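Local coordinates for OBG-type G domain-containing protein (Pyrococcus horikoshii, PDB 2E87) that binds GDP through its Obg-type G domain and is probably a GTP-binding protein of the NOG1 family, its cellular role unknown, at residues 27-32 with 43-48; 214-219 with 329-334. All coordinates share one frame; numbering follows the deposited sequence.

Interaction 1 (27-32 with 43-48); sequences KAASSF and RLREEL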
loop_
_atom_site.group_PDB
_atom_site.type_symbol
_atom_site.label_atom_id
_atom_site.label_comp_id
_atom_site.label_asym_id
_atom_site.label_seq_id
_atom_site.Cartn_x
_atom_site.Cartn_y
_atom_site.Cartn_z
ATOM N N LYS A 27 21.105 33.995 3.333
ATOM C CA LYS A 27 20.088 35.013 3.543
ATOM C C LYS A 27 19.996 35.451 4.995
ATOM O O LYS A 27 19.936 36.641 5.280
ATOM C CB LYS A 27 18.731 34.490 3.062
ATOM C CG LYS A 27 17.563 35.450 3.225
ATOM C CD LYS A 27 16.341 34.928 2.472
ATOM C CE LYS A 27 15.094 35.748 2.759
ATOM N NZ LYS A 27 13.926 35.306 1.932
ATOM N N ALA A 28 19.999 34.493 5.913
ATOM C CA ALA A 28 19.898 34.821 7.330
ATOM C C ALA A 28 21.101 35.564 7.873
ATOM O O ALA A 28 20.955 36.360 8.795
ATOM C CB ALA A 28 19.675 33.563 8.150
ATOM N N ALA A 29 22.283 35.315 7.315
ATOM C CA ALA A 29 23.493 35.964 7.807
ATOM C C ALA A 29 23.654 37.433 7.407
ATOM O O ALA A 29 24.170 38.240 8.200
ATOM C CB ALA A 29 24.726 35.175 7.371
ATOM N N SER A 30 23.213 37.789 6.201
ATOM C CA SER A 30 23.357 39.171 5.749
ATOM C C SER A 30 22.362 40.108 6.409
ATOM O O SER A 30 22.654 41.286 6.575
ATOM C CB SER A 30 23.208 39.277 4.235
ATOM O OG SER A 30 21.882 38.970 3.848
ATOM N N SER A 31 21.192 39.593 6.785
ATOM C CA SER A 31 20.188 40.436 7.428
ATOM C C SER A 31 20.213 40.317 8.952
ATOM O O SER A 31 19.271 40.711 9.634
ATOM C CB SER A 31 18.793 40.094 6.902
ATOM O OG SER A 31 18.378 38.828 7.368
ATOM N N PHE A 32 21.304 39.773 9.477
ATOM C CA PHE A 32 21.493 39.604 10.914
ATOM C C PHE A 32 22.304 40.808 11.366
ATOM O O PHE A 32 23.188 41.257 10.638
ATOM C CB PHE A 32 22.269 38.307 11.175
ATOM C CG PHE A 32 22.539 38.020 12.632
ATOM C CD1 PHE A 32 21.505 38.006 13.562
ATOM C CD2 PHE A 32 23.825 37.711 13.062
ATOM C CE1 PHE A 32 21.754 37.684 14.896
ATOM C CE2 PHE A 32 24.081 37.388 14.392
ATOM C CZ PHE A 32 23.047 37.374 15.308
ATOM N N ARG A 43 31.793 35.731 14.536
ATOM C CA ARG A 43 31.525 34.534 15.317
ATOM C C ARG A 43 30.028 34.264 15.509
ATOM O O ARG A 43 29.591 33.115 15.456
ATOM C CB ARG A 43 32.239 34.634 16.674
ATOM C CG ARG A 43 32.021 33.448 17.615
ATOM C CD ARG A 43 33.008 33.458 18.787
ATOM N NE ARG A 43 32.836 34.605 19.680
ATOM C CZ ARG A 43 33.844 35.290 20.223
ATOM N NH1 ARG A 43 35.105 34.952 19.970
ATOM N NH2 ARG A 43 33.591 36.326 21.011
ATOM N N LEU A 44 29.237 35.311 15.728
ATOM C CA LEU A 44 27.797 35.134 15.906
ATOM C C LEU A 44 27.125 34.878 14.567
ATOM O O LEU A 44 26.023 34.347 14.510
ATOM C CB LEU A 44 27.156 36.374 16.536
ATOM C CG LEU A 44 27.652 36.836 17.907
ATOM C CD1 LEU A 44 26.870 38.072 18.330
ATOM C CD2 LEU A 44 27.481 35.721 18.922
ATOM N N ARG A 45 27.775 35.285 13.489
ATOM C CA ARG A 45 27.209 35.074 12.170
ATOM C C ARG A 45 27.440 33.629 11.772
ATOM O O ARG A 45 26.537 32.963 11.268
ATOM C CB ARG A 45 27.859 35.998 11.123
ATOM C CG ARG A 45 27.160 37.323 10.947
ATOM C CD ARG A 45 27.408 37.934 9.575
ATOM N NE ARG A 45 26.789 39.253 9.469
ATOM C CZ ARG A 45 27.358 40.379 9.893
ATOM N NH1 ARG A 45 28.567 40.347 10.442
ATOM N NH2 ARG A 45 26.713 41.533 9.786
ATOM N N GLU A 46 28.666 33.166 12.001
ATOM C CA GLU A 46 29.053 31.810 11.675
ATOM C C GLU A 46 28.205 30.831 12.477
ATOM O O GLU A 46 27.804 29.790 11.964
ATOM C CB GLU A 46 30.540 31.632 11.955
ATOM C CG GLU A 46 31.400 32.558 11.109
ATOM C CD GLU A 46 31.398 32.189 9.633
ATOM O OE1 GLU A 46 30.382 31.672 9.141
ATOM O OE2 GLU A 46 32.411 32.435 8.950
ATOM N N GLU A 47 27.922 31.179 13.728
ATOM C CA GLU A 47 27.073 30.346 14.576
ATOM C C GLU A 47 25.670 30.307 13.982
ATOM O O GLU A 47 25.029 29.251 13.947
ATOM C CB GLU A 47 26.983 30.914 15.991
ATOM C CG GLU A 47 28.157 30.578 16.863
ATOM C CD GLU A 47 28.132 31.326 18.183
ATOM O OE1 GLU A 47 27.089 31.292 18.884
ATOM O OE2 GLU A 47 29.162 31.940 18.516
ATOM N N LEU A 48 25.193 31.460 13.517
ATOM C CA LEU A 48 23.866 31.533 12.934
ATOM C C LEU A 48 23.821 30.659 11.693
ATOM O O LEU A 48 22.855 29.942 11.477
ATOM C CB LEU A 48 23.505 32.976 12.567
ATOM C CG LEU A 48 22.174 33.153 11.823
ATOM C CD1 LEU A 48 20.994 32.680 12.678
ATOM C CD2 LEU A 48 22.006 34.605 11.460
#
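Segment 27-32 is the C-terminal end of helix 14-30 and the first residues beyond it, and it lies against an early part of helix 38-67, with CA of Ala-29 and CA of Arg-45 5.8 Å apart. The two form an antiparallel helical hairpin in the NOG1-type N-terminal helical domain. Ser-31 is where the chain leaves helical geometry, and Phe-32, already extended, turns its side chain back toward the second helix. With CG anti to the backbone N (chi1 180°), the ring of Phe-32 reaches across Leu-44, Arg-45 and Leu-48. Methyl CD2 of Leu-48 lies over one face of this ring in a CH-pi contact, 4.1 Å from the ring centroid and 27° off the normal. Two partners meet the ring at its edge and in its plane: CB of Leu-44, 3.9 Å from CE2 of Phe-32, and CG of Arg-45, beside CD2. The ring is thus gripped from a face and along its rim. The same Leu-48 methyl also touches Ala-28, lying 3.4 Å from Ala-28 O, so it wedges between the last helical turn and the aromatic ring. Nearby, Pro-34 touches Arg-45 and Arg-35 touches Leu-44, while Thr-52 and Arg-49 of the second helix meet Ala-28 and Ala-29. The polar link comes from Arg-45, whose chain runs extended from CG to NE before the last torsion turns the guanidinium nearly perpendicular to the Phe-32 ring. This places a positive group at the carbonyl end of helix 14-30, where the helix dipole would probably favour it. NE of Arg-45 donates to O of Ala-29 over 3.1 Å at an N-H...O angle of 147°; the oxygen lies in the guanidinium plane, but the donor stands above the carbonyl plane.

Interaction 2 (214-219 with 329-334); sequences FRYQII and EIIKTL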
loop_
_atom_site.group_PDB
_atom_site.type_symbol
_atom_site.label_atom_id
_atom_site.label_comp_id
_atom_site.label_asym_id
_atom_site.label_seq_id
_atom_site.Cartn_x
_atom_site.Cartn_y
_atom_site.Cartn_z
ATOM N N PHE A 214 -25.252 -2.277 6.162
ATOM C CA PHE A 214 -23.937 -2.890 6.025
ATOM C C PHE A 214 -23.513 -2.911 4.556
ATOM O O PHE A 214 -24.334 -3.092 3.651
ATOM C CB PHE A 214 -23.938 -4.319 6.575
ATOM C CG PHE A 214 -24.365 -4.419 8.016
ATOM C CD1 PHE A 214 -25.718 -4.398 8.361
ATOM C CD2 PHE A 214 -23.417 -4.512 9.031
ATOM C CE1 PHE A 214 -26.113 -4.467 9.696
ATOM C CE2 PHE A 214 -23.794 -4.581 10.361
ATOM C CZ PHE A 214 -25.144 -4.559 10.699
ATOM N N ARG A 215 -22.224 -2.703 4.323
ATOM C CA ARG A 215 -21.697 -2.701 2.972
ATOM C C ARG A 215 -20.812 -3.916 2.754
ATOM O O ARG A 215 -20.092 -4.348 3.663
ATOM C CB ARG A 215 -20.926 -1.410 2.724
ATOM C CG ARG A 215 -21.817 -0.170 2.788
ATOM C CD ARG A 215 -21.034 1.069 3.215
ATOM N NE ARG A 215 -20.888 2.048 2.141
ATOM C CZ ARG A 215 -21.894 2.745 1.618
ATOM N NH1 ARG A 215 -23.130 2.577 2.068
ATOM N NH2 ARG A 215 -21.662 3.609 0.639
ATOM N N TYR A 216 -20.908 -4.491 1.558
ATOM C CA TYR A 216 -20.092 -5.645 1.200
ATOM C C TYR A 216 -19.321 -5.306 -0.050
ATOM O O TYR A 216 -19.897 -4.865 -1.042
ATOM C CB TYR A 216 -20.951 -6.876 0.940
ATOM C CG TYR A 216 -21.692 -7.332 2.156
ATOM C CD1 TYR A 216 -22.931 -6.797 2.473
ATOM C CD2 TYR A 216 -21.132 -8.265 3.026
ATOM C CE1 TYR A 216 -23.598 -7.173 3.626
ATOM C CE2 TYR A 216 -21.791 -8.643 4.181
ATOM C CZ TYR A 216 -23.028 -8.088 4.474
ATOM O OH TYR A 216 -23.698 -8.437 5.625
ATOM N N GLN A 217 -18.011 -5.491 0.002
ATOM C CA GLN A 217 -17.181 -5.196 -1.150
ATOM C C GLN A 217 -17.026 -6.441 -2.055
ATOM O O GLN A 217 -16.837 -7.552 -1.571
ATOM C CB GLN A 217 -15.809 -4.705 -0.679
ATOM C CG GLN A 217 -14.965 -4.128 -1.793
ATOM C CD GLN A 217 -13.652 -3.567 -1.300
ATOM O OE1 GLN A 217 -12.841 -4.275 -0.691
ATOM N NE2 GLN A 217 -13.429 -2.287 -1.562
ATOM N N ILE A 218 -17.109 -6.239 -3.366
ATOM C CA ILE A 218 -16.968 -7.331 -4.326
ATOM C C ILE A 218 -15.867 -6.998 -5.338
ATOM O O ILE A 218 -15.876 -5.921 -5.926
ATOM C CB ILE A 218 -18.270 -7.560 -5.157
ATOM C CG1 ILE A 218 -19.525 -7.473 -4.271
ATOM C CG2 ILE A 218 -18.207 -8.920 -5.829
ATOM C CD1 ILE A 218 -19.617 -8.537 -3.195
ATOM N N ILE A 219 -14.919 -7.913 -5.534
ATOM C CA ILE A 219 -13.860 -7.706 -6.524
ATOM C C ILE A 219 -13.669 -8.968 -7.346
ATOM O O ILE A 219 -13.945 -10.070 -6.880
ATOM C CB ILE A 219 -12.480 -7.374 -5.890
ATOM C CG1 ILE A 219 -11.950 -8.580 -5.123
ATOM C CG2 ILE A 219 -12.593 -6.187 -4.964
ATOM C CD1 ILE A 219 -10.531 -8.399 -4.614
ATOM N N GLU A 329 -26.486 -15.927 0.145
ATOM C CA GLU A 329 -25.409 -16.707 0.738
ATOM C C GLU A 329 -24.222 -15.835 1.173
ATOM O O GLU A 329 -23.546 -16.157 2.158
ATOM C CB GLU A 329 -24.956 -17.794 -0.244
ATOM C CG GLU A 329 -23.929 -18.764 0.313
ATOM C CD GLU A 329 -24.387 -19.428 1.599
ATOM O OE1 GLU A 329 -25.550 -19.891 1.650
ATOM O OE2 GLU A 329 -23.584 -19.498 2.556
ATOM N N ILE A 330 -23.972 -14.743 0.447
ATOM C CA ILE A 330 -22.872 -13.835 0.786
ATOM C C ILE A 330 -23.190 -13.222 2.133
ATOM O O ILE A 330 -22.373 -13.239 3.050
ATOM C CB ILE A 330 -22.738 -12.695 -0.240
ATOM C CG1 ILE A 330 -22.196 -13.250 -1.552
ATOM C CG2 ILE A 330 -21.872 -11.572 0.322
ATOM C CD1 ILE A 330 -22.096 -12.209 -2.653
ATOM N N ILE A 331 -24.400 -12.686 2.231
ATOM C CA ILE A 331 -24.884 -12.051 3.443
ATOM C C ILE A 331 -24.853 -12.981 4.640
ATOM O O ILE A 331 -24.440 -12.585 5.725
ATOM C CB ILE A 331 -26.311 -11.547 3.245
ATOM C CG1 ILE A 331 -26.309 -10.428 2.202
ATOM C CG2 ILE A 331 -26.875 -11.076 4.574
ATOM C CD1 ILE A 331 -27.599 -10.265 1.467
ATOM N N LYS A 332 -25.283 -14.220 4.453
ATOM C CA LYS A 332 -25.282 -15.168 5.557
ATOM C C LYS A 332 -23.868 -15.471 6.036
ATOM O O LYS A 332 -23.636 -15.704 7.220
ATOM C CB LYS A 332 -25.966 -16.472 5.140
ATOM C CG LYS A 332 -25.816 -17.588 6.163
ATOM C CD LYS A 332 -26.408 -18.893 5.666
ATOM C CE LYS A 332 -26.288 -19.981 6.730
ATOM N NZ LYS A 332 -26.946 -21.238 6.285
ATOM N N THR A 333 -22.924 -15.464 5.103
ATOM C CA THR A 333 -21.536 -15.767 5.420
ATOM C C THR A 333 -20.790 -14.594 6.023
ATOM O O THR A 333 -19.989 -14.767 6.939
ATOM C CB THR A 333 -20.752 -16.206 4.153
ATOM O OG1 THR A 333 -21.392 -17.343 3.558
ATOM C CG2 THR A 333 -19.312 -16.565 4.507
ATOM N N LEU A 334 -21.068 -13.395 5.526
ATOM C CA LEU A 334 -20.343 -12.231 5.985
ATOM C C LEU A 334 -21.005 -11.239 6.941
ATOM O O LEU A 334 -20.321 -10.359 7.460
ATOM C CB LEU A 334 -19.807 -11.489 4.762
ATOM C CG LEU A 334 -18.925 -12.310 3.810
ATOM C CD1 LEU A 334 -18.423 -11.403 2.713
ATOM C CD2 LEU A 334 -17.741 -12.929 4.556
#
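Tyr-216 projects from strand 214-220 of the G-domain sheet toward helix 323-350, whose segment 329-334 crosses the strand segment at 111° with the axes 10.5 Å apart. Its CB leaves the strand toward the helix, and CG stands anti to the carbonyl carbon (chi1 -64°), which carries the ring outward. CD2 of Tyr-216 meets CB of Leu-334 at 3.9 Å and approaches methyl CG2 of Ile-330 at 4.3 Å. CE2 of Tyr-216 makes the tightest approach, 3.5 Å from CB of Leu-334, with that carbon at the ring edge. CE1 of Tyr-216, across the ring from CD2, comes to 4.5 Å from CG1 of Ile-331. At the tip, OH of Tyr-216 lies 4.3 Å from CG2 of Ile-331 and next to the backbone of Leu-334. The side chains of Tyr-216 and Leu-334 lie alongside one another pointing opposite ways; with no hydrogen bond between the segments, apolar groups make the contact. An alanine in place of Tyr-216 would remove the ring and would probably loosen the packing of Ile-330, Ile-331 and Leu-334 against the strand. Two residues along, Ile-218 adds a looser touch, CD1 to CD1 of Ile-330 at 4.5 Å. Within the helix, Glu-329 O takes two bonds, from N and from OG1 of Thr-333, the latter 2.8 Å long. The contact is buried in the P-loop GTPase fold: Phe-209 of the antiparallel strand 204-211 meets the Tyr-216 ring and touches Ile-330, Val-170 of the parallel strand 169-173 touches Leu-334, and helix 323-350 packs across all three strands.

From the N terminus, the chain runs along helix 14-30, turns, and enters helix 38-67, so interaction 1 closes a short loop with ten residues between its segments inside the N-terminal helical domain. The rest of that domain follows before the chain enters the G domain. Interaction 2 opens there, at strand 214-220, and closes only after 109 residues, joining that strand to helix 323-350. The two are in series, neither nested nor crossing. The centres of interactions 1 and 2 are about 65 Å apart, on opposite sides of the chain's centre. The nearest atoms of interactions 1 and 2 are about 47 Å apart. One ties neighbouring helices together locally; the other ties a late helix to the sheet of the nucleotide-binding domain.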